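Local atomic coordinates of protein Bug27 (Bordetella pertussis, PDB entry 2QPQ), a protein that probably captures a small solute in the periplasm between two lobes that close like a Venus flytrap, serving as a Bug-family solute-binding receptor for transport. Residues Thr132-Cys136 against Ile177-Thr183; Ala198-Ser203 against Val213-Gln219; Leu144-Leu149 against Val221-Leu226; Phe75-Gly80 against Asp285-Ser290. All blocks are in the same frame, centred on the assembly; numbering follows the deposited sequence.

In the fold
Contacts 1, 2 and 3 cluster in one lobe, their centres 10 to 15 Å apart; contact 4 lies 15 Å from contact 3 (centre to centre) and over 20 Å from the other two. Contacts 1 and 2 reach the mixed sheet, and helix 141-153 of contact 3 packs over it: Val-181 meets Ala-145, and Tyr-133 OH hydrogen-bonds to Glu-147 OE2. Contacts 2 and 3 share the loop between strands 196-201 and 227-235. Leu-226 touches Phe-289, and Leu-144 touches Val-77, of contact 4. Along the chain, contact 4 encloses everything, contacts 1 and 3 cross, and contact 2 nests inside contact 3, consistent with a chain passing between the lobes more than once, as in periplasmic binding proteins.

Contact 1: residues Thr132-Cys136 against Ile177-Thr183; sequences TYGSC and IGLAVVT
Strands Thr-132 to Ser-135 and Ala-180 to Thr-183 run parallel, their axes approaching to 4.3 Å at 21°, with Gly-134 registered on Ala-180 (CA to CA 4.1 Å). Ile-177, still in the loop, points toward the strand with chi1 and chi2 both t; its CD1 lies 3.5 Å from Gly-134 N and its CG1 3.7 Å from Thr-132 OG1. A water joins Gly-178 N (2.8 Å) to Thr-132 OG1 (3.2 Å). Leu-179 O accepts from Gly-134 N at 2.7 Å, while Leu-179 CD2 packs 3.6 Å from Tyr-133 CB. Ala-180 CB shares a face with Gly-134, where a beta carbon on the glycine would be tight. Val-181 N donates to Gly-134 O at 2.8 Å; with chi1 t, its CG2 sits 4.0 Å from Tyr-133 CD1. Val-182 CG1 touches Cys-136 SG at 3.7 Å, beside the disulfide to Cys-165. Thr-183 occupies the N-cap position before helix 184-192. Strand 132-135 also pairs in parallel with strand 158-161, helix 141-153 linking the two as a beta-alpha-beta unit; helix 165-173 leads on to 180-183, so 132-135 lies between two parallel neighbours in this alpha/beta lobe. Val-181 O is buried without a hydrogen-bond partner and receives a CA-H...O contact from Ser-135 CA at 3.4 Å. Gly-134 N and O make the contact's two backbone hydrogen bonds; with Cys-136 N 3.8 Å from Val-181 O, the ladder does not continue.

Contact 2: residues Ala198-Ser203 against Val213-Gln219; sequences ALAVTS and VPTVAEQ
Ala-198 opens the segment on an extended strand, its CB pointing toward the loop and resting 4.0 Å from Val-213 CG2. At Leu-199 the backbone drops to phi/psi -84/-35, its CA-to-CB bond points away from the loop, the side chain touches Val-108 and Leu-117, and Leu-199 O lies 3.7 Å from Pro-214 CG. Ala-200 is extended again: its CA makes a CA-H...O contact with Pro-214 O at 3.1 Å, and its CB packs 3.6 Å from Val-216 CG2 (chi1 t). Val-201 forms the one backbone bridge, with Thr-215, CA to CA 4.6 Å. Val-201 N donates to Pro-214 O and Val-216 N donates to Val-201 O, both at 2.9 Å. The loop beyond strand 196-201 folds back onto that strand's end, on the side where helix 117-123 also packs, and turns in an ST motif: Glu-218 N donates to Thr-215 OG1 at 2.9 Å. Val-201 CG1 meets Val-213 CG2 at 4.0 Å, the latter on a p rotamer (40°). Thr-202 points away, its OG1 hydrogen-bonded to backbone O of Leu-226 and N of Ser-104. Ser-203 O lies 3.3 Å from Thr-215 CG2 and accepts from a water (2.9 Å) that accepts from Ala-217 N (3.0 Å).

Contact 3: residues Leu144-Leu149 against Val221-Leu226; sequences LAGELL and VAGYEL
Regular helix runs through Leu-144 to Leu-149, with Leu-148 N bonded to Leu-144 O (2.7 Å) and Leu-149 N to Ala-145 O (3.0 Å). In the other segment, Val-221 to Tyr-224 make a type II beta turn closed by Tyr-224 N to Val-221 O at 3.2 Å; Gly-223 supplies the positive phi (phi/psi 83/-7). The chain then extends through Glu-225 and Leu-226, so that Leu-226 CA comes 6.3 Å from Ala-145 CA and Tyr-224 CA 7.7 Å from Leu-149 CA. Helix 141-153 covers the sheet of its lobe, and this loop, leading into strand 227-235, lies along it; Phe-106 of strand 93-109 also touches Tyr-224. The tyrosine (chi1 t, chi2 -69°) points at the helix and its OH donates to Ala-145 O at 2.6 Å, an oxygen already used in the helix. Leu-148 CD2 sits over one ring face, 4.0 Å from the centroid of the Tyr-224 ring and 19° off its normal, a CH-pi contact; Leu-149 N lies at the ring edge, 3.5 Å from Tyr-224 CE2. Leu-226 CD2 fits 4.0 Å from both Leu-144 CB and Ala-145 CB, while Leu-149 CD1 reaches Val-221 CG2 at 3.9 Å.

Contact 4: residues Phe75-Gly80 against Asp285-Ser290; sequences FAVNPG and DIDRFS
This is helix-helix packing, partly buried, between short helix 74-81 and helix 275-296 near the C terminus. The local axes approach to 7.7 Å and cross at -49°; Ala-76 faces Ile-286 (CA to CA 4.4 Å) and Gly-80 faces Ser-290 (CA to CA 4.3 Å). Small residues permit so close an approach. Ala-76 CB points into the interface, 3.7 Å from Asp-285 CB and from Phe-289 CD2, and 3.8 Å from Ile-286 CG1; Ala-76 O receives a nearly straight CA-H...O contact from Ile-286 CA at 3.5 Å. At Gly-80 a beta carbon would clash with Ser-290 OG, which lies 3.4 Å from Gly-80 CA. The crossing angle is near the -50° common in alpha-helix packing, and the pair packs helix 275-296 against the lobe built on strands 10-14, 41-45 and 67-72, while Leu-144 of helix 141-153 touches Val-77 and Phe-289. Phe-289 (chi1 m) also meets Val-77 CG2 through its CD2 at 3.6 Å. Where helix 74-81 kinks, at Pro-79 and Gly-80, one water oxygen lies 2.6 Å from Ala-76 O and 2.8 Å from Ser-290 OG and accepts weakly from Gly-80 N at 3.0 Å; a second bridges Gly-80 O (2.8 Å) and Ser-290 O (3.0 Å).

Contact 1: residues Thr132-Cys136 against Ile177-Thr183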
loop_
_atom_site.group_PDB
_atom_site.type_symbol
_atom_site.label_atom_id
_atom_site.label_comp_id
_atom_site.label_asym_id
_atom_site.label_seq_id
_atom_site.Cartn_x
_atom_site.Cartn_y
_atom_site.Cartn_z
ATOM N N THR A 132 21.347 -5.875 -2.682
ATOM C CA THR A 132 20.022 -6.480 -2.718
ATOM C C THR A 132 19.165 -5.680 -1.769
ATOM O O THR A 132 19.671 -5.085 -0.824
ATOM C CB THR A 132 20.097 -7.942 -2.242
ATOM O OG1 THR A 132 20.817 -7.983 -0.991
ATOM C CG2 THR A 132 20.857 -8.788 -3.269
ATOM N N TYR A 133 17.867 -5.640 -2.038
ATOM C CA TYR A 133 16.920 -5.062 -1.107
ATOM C C TYR A 133 15.763 -6.005 -0.954
ATOM O O TYR A 133 15.223 -6.493 -1.951
ATOM C CB TYR A 133 16.443 -3.694 -1.603
ATOM C CG TYR A 133 15.562 -3.659 -2.859
ATOM C CD1 TYR A 133 14.176 -3.576 -2.744
ATOM C CD2 TYR A 133 16.109 -3.658 -4.131
ATOM C CE1 TYR A 133 13.353 -3.545 -3.858
ATOM C CE2 TYR A 133 15.281 -3.619 -5.290
ATOM C CZ TYR A 133 13.913 -3.544 -5.118
ATOM O OH TYR A 133 13.075 -3.458 -6.174
ATOM N N GLY A 134 15.370 -6.258 0.281
ATOM C CA GLY A 134 14.131 -7.014 0.520
ATOM C C GLY A 134 12.898 -6.152 0.256
ATOM O O GLY A 134 12.987 -4.924 0.252
ATOM N N SER A 135 11.759 -6.782 -0.041
ATOM C CA SER A 135 10.482 -6.074 -0.046
ATOM C C SER A 135 9.423 -6.950 0.583
ATOM O O SER A 135 9.688 -8.094 0.871
ATOM C CB SER A 135 10.047 -5.685 -1.471
ATOM O OG SER A 135 9.461 -6.802 -2.111
ATOM N N CYS A 136 8.217 -6.397 0.722
ATOM C CA CYS A 136 7.035 -7.062 1.260
ATOM C C CYS A 136 6.412 -8.052 0.235
ATOM O O CYS A 136 5.457 -8.743 0.556
ATOM C CB CYS A 136 6.010 -5.960 1.709
ATOM S SG CYS A 136 6.787 -4.997 3.059
ATOM N N ILE A 177 19.878 -9.656 5.382
ATOM C CA ILE A 177 19.858 -8.832 4.186
ATOM C C ILE A 177 20.224 -7.394 4.642
ATOM O O ILE A 177 19.894 -6.983 5.773
ATOM C CB ILE A 177 18.476 -8.917 3.404
ATOM C CG1 ILE A 177 18.649 -8.452 1.960
ATOM C CG2 ILE A 177 17.337 -8.149 4.168
ATOM C CD1 ILE A 177 17.530 -8.902 0.973
ATOM N N GLY A 178 20.912 -6.661 3.774
ATOM C CA GLY A 178 21.433 -5.336 4.132
ATOM C C GLY A 178 20.455 -4.178 4.024
ATOM O O GLY A 178 20.734 -3.051 4.501
ATOM N N LEU A 179 19.305 -4.443 3.416
ATOM C CA LEU A 179 18.403 -3.389 3.090
ATOM C C LEU A 179 17.028 -3.982 2.765
ATOM O O LEU A 179 16.927 -5.080 2.194
ATOM C CB LEU A 179 18.964 -2.616 1.877
ATOM C CG LEU A 179 18.033 -1.631 1.152
ATOM C CD1 LEU A 179 17.686 -0.367 1.988
ATOM C CD2 LEU A 179 18.632 -1.258 -0.149
ATOM N N ALA A 180 15.984 -3.252 3.130
ATOM C CA ALA A 180 14.643 -3.598 2.673
ATOM C C ALA A 180 13.784 -2.360 2.508
ATOM O O ALA A 180 13.981 -1.318 3.154
ATOM C CB ALA A 180 13.937 -4.601 3.679
ATOM N N VAL A 181 12.775 -2.518 1.673
ATOM C CA VAL A 181 11.725 -1.533 1.561
ATOM C C VAL A 181 10.437 -2.124 2.124
ATOM O O VAL A 181 9.932 -3.135 1.636
ATOM C CB VAL A 181 11.563 -1.126 0.121
ATOM C CG1 VAL A 181 10.474 -0.050 -0.000
ATOM C CG2 VAL A 181 12.949 -0.644 -0.370
ATOM N N VAL A 182 9.924 -1.500 3.188
ATOM C CA VAL A 182 8.733 -2.017 3.829
ATOM C C VAL A 182 7.820 -0.824 4.137
ATOM O O VAL A 182 8.205 0.330 3.946
ATOM C CB VAL A 182 9.068 -2.890 5.101
ATOM C CG1 VAL A 182 9.972 -4.094 4.716
ATOM C CG2 VAL A 182 9.757 -2.060 6.176
ATOM N N THR A 183 6.621 -1.082 4.621
ATOM C CA THR A 183 5.762 0.025 4.992
ATOM C C THR A 183 6.346 0.690 6.229
ATOM O O THR A 183 6.881 -0.001 7.131
ATOM C CB THR A 183 4.349 -0.454 5.333
ATOM O OG1 THR A 183 4.421 -1.334 6.450
ATOM C CG2 THR A 183 3.671 -1.146 4.130
HETATM O O HOH W 1 22.455 -7.881 1.763
#

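Contact 2: residues Ala198-Ser203 against Val213-Gln219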
loop_
_atom_site.group_PDB
_atom_site.type_symbol
_atom_site.label_atom_id
_atom_site.label_comp_id
_atom_site.label_asym_id
_atom_site.label_seq_id
_atom_site.Cartn_x
_atom_site.Cartn_y
_atom_site.Cartn_z
ATOM N N ALA A 198 16.506 4.219 9.161
ATOM C CA ALA A 198 15.769 4.575 7.966
ATOM C C ALA A 198 16.541 5.548 7.066
ATOM O O ALA A 198 16.949 6.626 7.506
ATOM C CB ALA A 198 14.396 5.142 8.343
ATOM N N LEU A 199 16.740 5.158 5.809
ATOM C CA LEU A 199 17.442 5.987 4.846
ATOM C C LEU A 199 16.559 7.041 4.144
ATOM O O LEU A 199 17.009 8.158 3.824
ATOM C CB LEU A 199 18.148 5.081 3.839
ATOM C CG LEU A 199 19.246 4.164 4.391
ATOM C CD1 LEU A 199 19.973 3.475 3.225
ATOM C CD2 LEU A 199 20.221 4.949 5.286
ATOM N N ALA A 200 15.306 6.680 3.892
ATOM C CA ALA A 200 14.353 7.545 3.196
ATOM C C ALA A 200 12.962 7.018 3.401
ATOM O O ALA A 200 12.781 5.813 3.698
ATOM C CB ALA A 200 14.657 7.591 1.698
ATOM N N VAL A 201 11.993 7.925 3.252
ATOM C CA VAL A 201 10.588 7.596 3.052
ATOM C C VAL A 201 10.189 7.902 1.615
ATOM O O VAL A 201 10.749 8.822 1.009
ATOM C CB VAL A 201 9.652 8.302 4.062
ATOM C CG1 VAL A 201 10.045 7.917 5.482
ATOM C CG2 VAL A 201 9.664 9.824 3.904
ATOM N N THR A 202 9.224 7.152 1.080
ATOM C CA THR A 202 8.851 7.261 -0.334
ATOM C C THR A 202 7.737 8.271 -0.609
ATOM O O THR A 202 7.380 8.473 -1.758
ATOM C CB THR A 202 8.360 5.912 -0.921
ATOM O OG1 THR A 202 7.166 5.517 -0.226
ATOM C CG2 THR A 202 9.431 4.846 -0.764
ATOM N N SER A 203 7.173 8.883 0.421
ATOM C CA SER A 203 6.171 9.926 0.203
ATOM C C SER A 203 6.824 11.239 -0.265
ATOM O O SER A 203 8.045 11.397 -0.262
ATOM C CB SER A 203 5.344 10.168 1.452
ATOM O OG SER A 203 6.201 10.291 2.564
ATOM N N VAL A 213 13.982 11.643 9.092
ATOM C CA VAL A 213 14.229 10.844 7.867
ATOM C C VAL A 213 13.720 11.526 6.592
ATOM O O VAL A 213 12.543 11.830 6.452
ATOM C CB VAL A 213 13.871 9.315 7.972
ATOM C CG1 VAL A 213 12.625 9.085 8.725
ATOM C CG2 VAL A 213 13.781 8.664 6.589
ATOM N N PRO A 214 14.647 11.825 5.684
ATOM C CA PRO A 214 14.339 12.545 4.458
ATOM C C PRO A 214 13.489 11.704 3.490
ATOM O O PRO A 214 13.471 10.454 3.599
ATOM C CB PRO A 214 15.734 12.847 3.884
ATOM C CG PRO A 214 16.613 11.794 4.456
ATOM C CD PRO A 214 16.086 11.538 5.824
ATOM N N THR A 215 12.768 12.367 2.578
ATOM C CA THR A 215 12.099 11.663 1.484
ATOM C C THR A 215 13.168 11.218 0.480
ATOM O O THR A 215 14.293 11.735 0.473
ATOM C CB THR A 215 11.120 12.579 0.738
ATOM O OG1 THR A 215 11.859 13.664 0.129
ATOM C CG2 THR A 215 10.049 13.146 1.688
ATOM N N VAL A 216 12.831 10.276 -0.392
ATOM C CA VAL A 216 13.702 9.971 -1.520
ATOM C C VAL A 216 13.919 11.213 -2.430
ATOM O O VAL A 216 15.065 11.508 -2.856
ATOM C CB VAL A 216 13.135 8.806 -2.369
ATOM C CG1 VAL A 216 14.027 8.575 -3.613
ATOM C CG2 VAL A 216 12.984 7.522 -1.468
ATOM N N ALA A 217 12.820 11.923 -2.713
ATOM C CA ALA A 217 12.834 13.107 -3.602
ATOM C C ALA A 217 13.846 14.129 -3.101
ATOM O O ALA A 217 14.618 14.651 -3.878
ATOM C CB ALA A 217 11.425 13.737 -3.700
ATOM N N GLU A 218 13.863 14.392 -1.795
ATOM C CA GLU A 218 14.781 15.402 -1.244
ATOM C C GLU A 218 16.252 14.951 -1.159
ATOM O O GLU A 218 17.098 15.695 -0.652
ATOM C CB GLU A 218 14.252 15.969 0.079
ATOM C CG GLU A 218 14.580 15.140 1.319
ATOM C CD GLU A 218 14.051 15.759 2.602
ATOM O OE1 GLU A 218 12.990 15.246 3.085
ATOM O OE2 GLU A 218 14.689 16.744 3.137
ATOM N N GLN A 219 16.561 13.768 -1.709
ATOM C CA GLN A 219 17.922 13.195 -1.685
ATOM C C GLN A 219 18.731 12.898 -2.987
ATOM O O GLN A 219 19.398 11.883 -3.026
ATOM C CB GLN A 219 17.944 11.898 -0.808
ATOM C CG GLN A 219 17.533 12.102 0.641
ATOM C CD GLN A 219 17.656 10.850 1.492
ATOM O OE1 GLN A 219 16.665 10.151 1.742
ATOM N NE2 GLN A 219 18.854 10.570 1.951
HETATM O O HOH W 2 10.008 11.033 -2.330
#

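Contact 3: residues Leu144-Leu149 against Val221-Leu226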
loop_
_atom_site.group_PDB
_atom_site.type_symbol
_atom_site.label_atom_id
_atom_site.label_comp_id
_atom_site.label_asym_id
_atom_site.label_seq_id
_atom_site.Cartn_x
_atom_site.Cartn_y
_atom_site.Cartn_z
ATOM N N LEU A 144 7.895 -2.114 -5.997
ATOM C CA LEU A 144 7.951 -1.064 -7.005
ATOM C C LEU A 144 8.691 0.214 -6.550
ATOM O O LEU A 144 9.311 0.876 -7.375
ATOM C CB LEU A 144 6.548 -0.726 -7.515
ATOM C CG LEU A 144 5.800 -1.797 -8.334
ATOM C CD1 LEU A 144 4.669 -1.138 -9.133
ATOM C CD2 LEU A 144 6.694 -2.632 -9.218
ATOM N N ALA A 145 8.644 0.542 -5.251
ATOM C CA ALA A 145 9.416 1.672 -4.729
ATOM C C ALA A 145 10.924 1.483 -5.005
ATOM O O ALA A 145 11.612 2.427 -5.447
ATOM C CB ALA A 145 9.136 1.932 -3.242
ATOM N N GLY A 146 11.420 0.262 -4.842
ATOM C CA GLY A 146 12.874 -0.023 -5.091
ATOM C C GLY A 146 13.158 0.012 -6.587
ATOM O O GLY A 146 14.200 0.510 -7.037
ATOM N N GLU A 147 12.253 -0.542 -7.385
ATOM C CA GLU A 147 12.436 -0.489 -8.831
ATOM C C GLU A 147 12.332 0.944 -9.372
ATOM O O GLU A 147 13.065 1.325 -10.270
ATOM C CB GLU A 147 11.461 -1.443 -9.518
ATOM C CG GLU A 147 11.847 -2.939 -9.271
ATOM C CD GLU A 147 13.285 -3.230 -9.692
ATOM O OE1 GLU A 147 13.608 -2.903 -10.845
ATOM O OE2 GLU A 147 14.106 -3.777 -8.884
ATOM N N LEU A 148 11.429 1.745 -8.808
ATOM C CA LEU A 148 11.308 3.130 -9.217
ATOM C C LEU A 148 12.582 3.887 -8.893
ATOM O O LEU A 148 13.037 4.726 -9.684
ATOM C CB LEU A 148 10.095 3.794 -8.540
ATOM C CG LEU A 148 9.792 5.263 -8.876
ATOM C CD1 LEU A 148 9.486 5.440 -10.380
ATOM C CD2 LEU A 148 8.624 5.725 -7.994
ATOM N N LEU A 149 13.162 3.615 -7.733
ATOM C CA LEU A 149 14.438 4.231 -7.421
ATOM C C LEU A 149 15.520 3.841 -8.439
ATOM O O LEU A 149 16.291 4.704 -8.886
ATOM C CB LEU A 149 14.874 3.878 -6.016
ATOM C CG LEU A 149 16.164 4.538 -5.474
ATOM C CD1 LEU A 149 16.086 6.071 -5.523
ATOM C CD2 LEU A 149 16.389 4.052 -4.066
ATOM N N VAL A 221 16.197 12.730 -5.846
ATOM C CA VAL A 221 15.646 11.996 -6.955
ATOM C C VAL A 221 14.357 12.754 -7.165
ATOM O O VAL A 221 13.308 12.370 -6.674
ATOM C CB VAL A 221 15.381 10.521 -6.542
ATOM C CG1 VAL A 221 14.824 9.723 -7.720
ATOM C CG2 VAL A 221 16.656 9.890 -5.952
ATOM N N ALA A 222 14.448 13.876 -7.866
ATOM C CA ALA A 222 13.297 14.778 -8.012
ATOM C C ALA A 222 12.083 14.102 -8.640
ATOM O O ALA A 222 12.218 13.291 -9.572
ATOM C CB ALA A 222 13.693 16.016 -8.828
ATOM N N GLY A 223 10.896 14.427 -8.136
ATOM C CA GLY A 223 9.680 13.845 -8.692
ATOM C C GLY A 223 9.319 12.447 -8.172
ATOM O O GLY A 223 8.244 11.918 -8.477
ATOM N N TYR A 224 10.214 11.854 -7.389
ATOM C CA TYR A 224 9.975 10.516 -6.812
ATOM C C TYR A 224 8.901 10.587 -5.728
ATOM O O TYR A 224 9.021 11.342 -4.781
ATOM C CB TYR A 224 11.275 9.969 -6.211
ATOM C CG TYR A 224 11.160 8.544 -5.678
ATOM C CD1 TYR A 224 10.400 8.261 -4.542
ATOM C CD2 TYR A 224 11.799 7.486 -6.324
ATOM C CE1 TYR A 224 10.263 6.935 -4.051
ATOM C CE2 TYR A 224 11.693 6.167 -5.822
ATOM C CZ TYR A 224 10.924 5.901 -4.703
ATOM O OH TYR A 224 10.826 4.590 -4.226
ATOM N N GLU A 225 7.842 9.800 -5.875
ATOM C CA GLU A 225 6.948 9.526 -4.760
ATOM C C GLU A 225 6.240 8.205 -4.975
ATOM O O GLU A 225 5.919 7.835 -6.104
ATOM C CB GLU A 225 5.939 10.668 -4.514
ATOM C CG GLU A 225 5.014 10.946 -5.673
ATOM C CD GLU A 225 3.632 11.349 -5.188
ATOM O OE1 GLU A 225 3.304 12.551 -5.332
ATOM O OE2 GLU A 225 2.898 10.479 -4.647
ATOM N N LEU A 226 5.999 7.480 -3.893
ATOM C CA LEU A 226 5.198 6.272 -4.001
ATOM C C LEU A 226 4.521 5.985 -2.674
ATOM O O LEU A 226 4.979 5.139 -1.882
ATOM C CB LEU A 226 6.027 5.087 -4.525
ATOM C CG LEU A 226 5.372 3.687 -4.748
ATOM C CD1 LEU A 226 3.907 3.698 -5.086
ATOM C CD2 LEU A 226 6.133 2.857 -5.773
#

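Contact 4: residues Phe75-Gly80 against Asp285-Ser290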
loop_
_atom_site.group_PDB
_atom_site.type_symbol
_atom_site.label_atom_id
_atom_site.label_comp_id
_atom_site.label_asym_id
_atom_site.label_seq_id
_atom_site.Cartn_x
_atom_site.Cartn_y
_atom_site.Cartn_z
ATOM N N PHE A 75 -3.644 -3.017 -5.793
ATOM C CA PHE A 75 -4.731 -3.099 -6.779
ATOM C C PHE A 75 -4.345 -2.373 -8.083
ATOM O O PHE A 75 -4.672 -2.828 -9.200
ATOM C CB PHE A 75 -6.039 -2.528 -6.180
ATOM C CG PHE A 75 -7.209 -2.530 -7.144
ATOM C CD1 PHE A 75 -8.101 -3.610 -7.167
ATOM C CD2 PHE A 75 -7.397 -1.471 -8.051
ATOM C CE1 PHE A 75 -9.225 -3.618 -8.069
ATOM C CE2 PHE A 75 -8.495 -1.494 -8.988
ATOM C CZ PHE A 75 -9.421 -2.574 -8.933
ATOM N N ALA A 76 -3.702 -1.219 -7.960
ATOM C CA ALA A 76 -3.295 -0.461 -9.161
ATOM C C ALA A 76 -2.047 -1.039 -9.831
ATOM O O ALA A 76 -1.785 -0.741 -11.001
ATOM C CB ALA A 76 -3.115 1.019 -8.847
ATOM N N VAL A 77 -1.262 -1.831 -9.087
ATOM C CA VAL A 77 -0.073 -2.484 -9.650
ATOM C C VAL A 77 -0.439 -3.709 -10.477
ATOM O O VAL A 77 0.195 -4.016 -11.506
ATOM C CB VAL A 77 0.936 -2.925 -8.544
ATOM C CG1 VAL A 77 2.165 -3.627 -9.167
ATOM C CG2 VAL A 77 1.392 -1.723 -7.713
ATOM N N ASN A 78 -1.473 -4.404 -10.040
ATOM C CA ASN A 78 -1.820 -5.688 -10.637
ATOM C C ASN A 78 -2.094 -5.723 -12.139
ATOM O O ASN A 78 -1.689 -6.698 -12.793
ATOM C CB ASN A 78 -2.966 -6.350 -9.854
ATOM C CG ASN A 78 -2.532 -6.890 -8.497
ATOM O OD1 ASN A 78 -3.366 -7.279 -7.690
ATOM N ND2 ASN A 78 -1.253 -6.925 -8.250
ATOM N N PRO A 79 -2.796 -4.707 -12.700
ATOM C CA PRO A 79 -3.060 -4.780 -14.123
ATOM C C PRO A 79 -1.778 -4.846 -14.969
ATOM O O PRO A 79 -1.799 -5.511 -15.986
ATOM C CB PRO A 79 -3.900 -3.507 -14.398
ATOM C CG PRO A 79 -4.557 -3.237 -13.029
ATOM C CD PRO A 79 -3.433 -3.511 -12.109
ATOM N N GLY A 80 -0.685 -4.206 -14.529
ATOM C CA GLY A 80 0.559 -4.204 -15.295
ATOM C C GLY A 80 1.380 -5.478 -15.143
ATOM O O GLY A 80 2.184 -5.785 -16.020
ATOM N N ASP A 285 -2.958 5.751 -11.020
ATOM C CA ASP A 285 -1.897 4.881 -10.510
ATOM C C ASP A 285 -1.807 3.612 -11.352
ATOM O O ASP A 285 -0.740 3.071 -11.559
ATOM C CB ASP A 285 -2.102 4.573 -9.029
ATOM C CG ASP A 285 -1.529 5.667 -8.115
ATOM O OD1 ASP A 285 -0.927 6.649 -8.631
ATOM O OD2 ASP A 285 -1.649 5.542 -6.882
ATOM N N ILE A 286 -2.939 3.149 -11.849
ATOM C CA ILE A 286 -2.918 2.024 -12.761
ATOM C C ILE A 286 -2.020 2.385 -13.930
ATOM O O ILE A 286 -1.121 1.605 -14.287
ATOM C CB ILE A 286 -4.335 1.658 -13.250
ATOM C CG1 ILE A 286 -5.088 0.918 -12.123
ATOM C CG2 ILE A 286 -4.233 0.754 -14.528
ATOM C CD1 ILE A 286 -6.550 0.618 -12.412
ATOM N N ASP A 287 -2.245 3.568 -14.505
ATOM C CA ASP A 287 -1.482 4.015 -15.686
ATOM C C ASP A 287 -0.001 4.161 -15.355
ATOM O O ASP A 287 0.854 3.721 -16.089
ATOM C CB ASP A 287 -2.063 5.338 -16.208
ATOM C CG ASP A 287 -3.454 5.170 -16.856
ATOM O OD1 ASP A 287 -3.883 4.019 -17.166
ATOM O OD2 ASP A 287 -4.112 6.218 -17.078
ATOM N N ARG A 288 0.283 4.777 -14.224
ATOM C CA ARG A 288 1.647 5.052 -13.814
ATOM C C ARG A 288 2.422 3.761 -13.492
ATOM O O ARG A 288 3.581 3.587 -13.903
ATOM C CB ARG A 288 1.583 5.998 -12.622
ATOM C CG ARG A 288 2.816 6.105 -11.810
ATOM C CD ARG A 288 2.383 6.527 -10.433
ATOM N NE ARG A 288 3.572 6.854 -9.670
ATOM C CZ ARG A 288 3.609 6.941 -8.357
ATOM N NH1 ARG A 288 2.522 6.679 -7.629
ATOM N NH2 ARG A 288 4.745 7.282 -7.798
ATOM N N PHE A 289 1.772 2.849 -12.771
ATOM C CA PHE A 289 2.446 1.613 -12.368
ATOM C C PHE A 289 2.643 0.745 -13.576
ATOM O O PHE A 289 3.663 0.079 -13.703
ATOM C CB PHE A 289 1.637 0.861 -11.289
ATOM C CG PHE A 289 1.618 1.576 -9.966
ATOM C CD1 PHE A 289 2.698 2.384 -9.598
ATOM C CD2 PHE A 289 0.539 1.453 -9.089
ATOM C CE1 PHE A 289 2.704 3.058 -8.402
ATOM C CE2 PHE A 289 0.555 2.115 -7.817
ATOM C CZ PHE A 289 1.623 2.923 -7.496
ATOM N N SER A 290 1.675 0.771 -14.495
ATOM C CA SER A 290 1.784 -0.071 -15.700
ATOM C C SER A 290 2.980 0.359 -16.529
ATOM O O SER A 290 3.688 -0.485 -17.106
ATOM C CB SER A 290 0.496 -0.011 -16.524
ATOM O OG SER A 290 -0.372 -1.007 -16.008
HETATM O O HOH W 3 -0.651 -1.510 -13.268
HETATM O O HOH W 4 3.306 -3.480 -17.264
#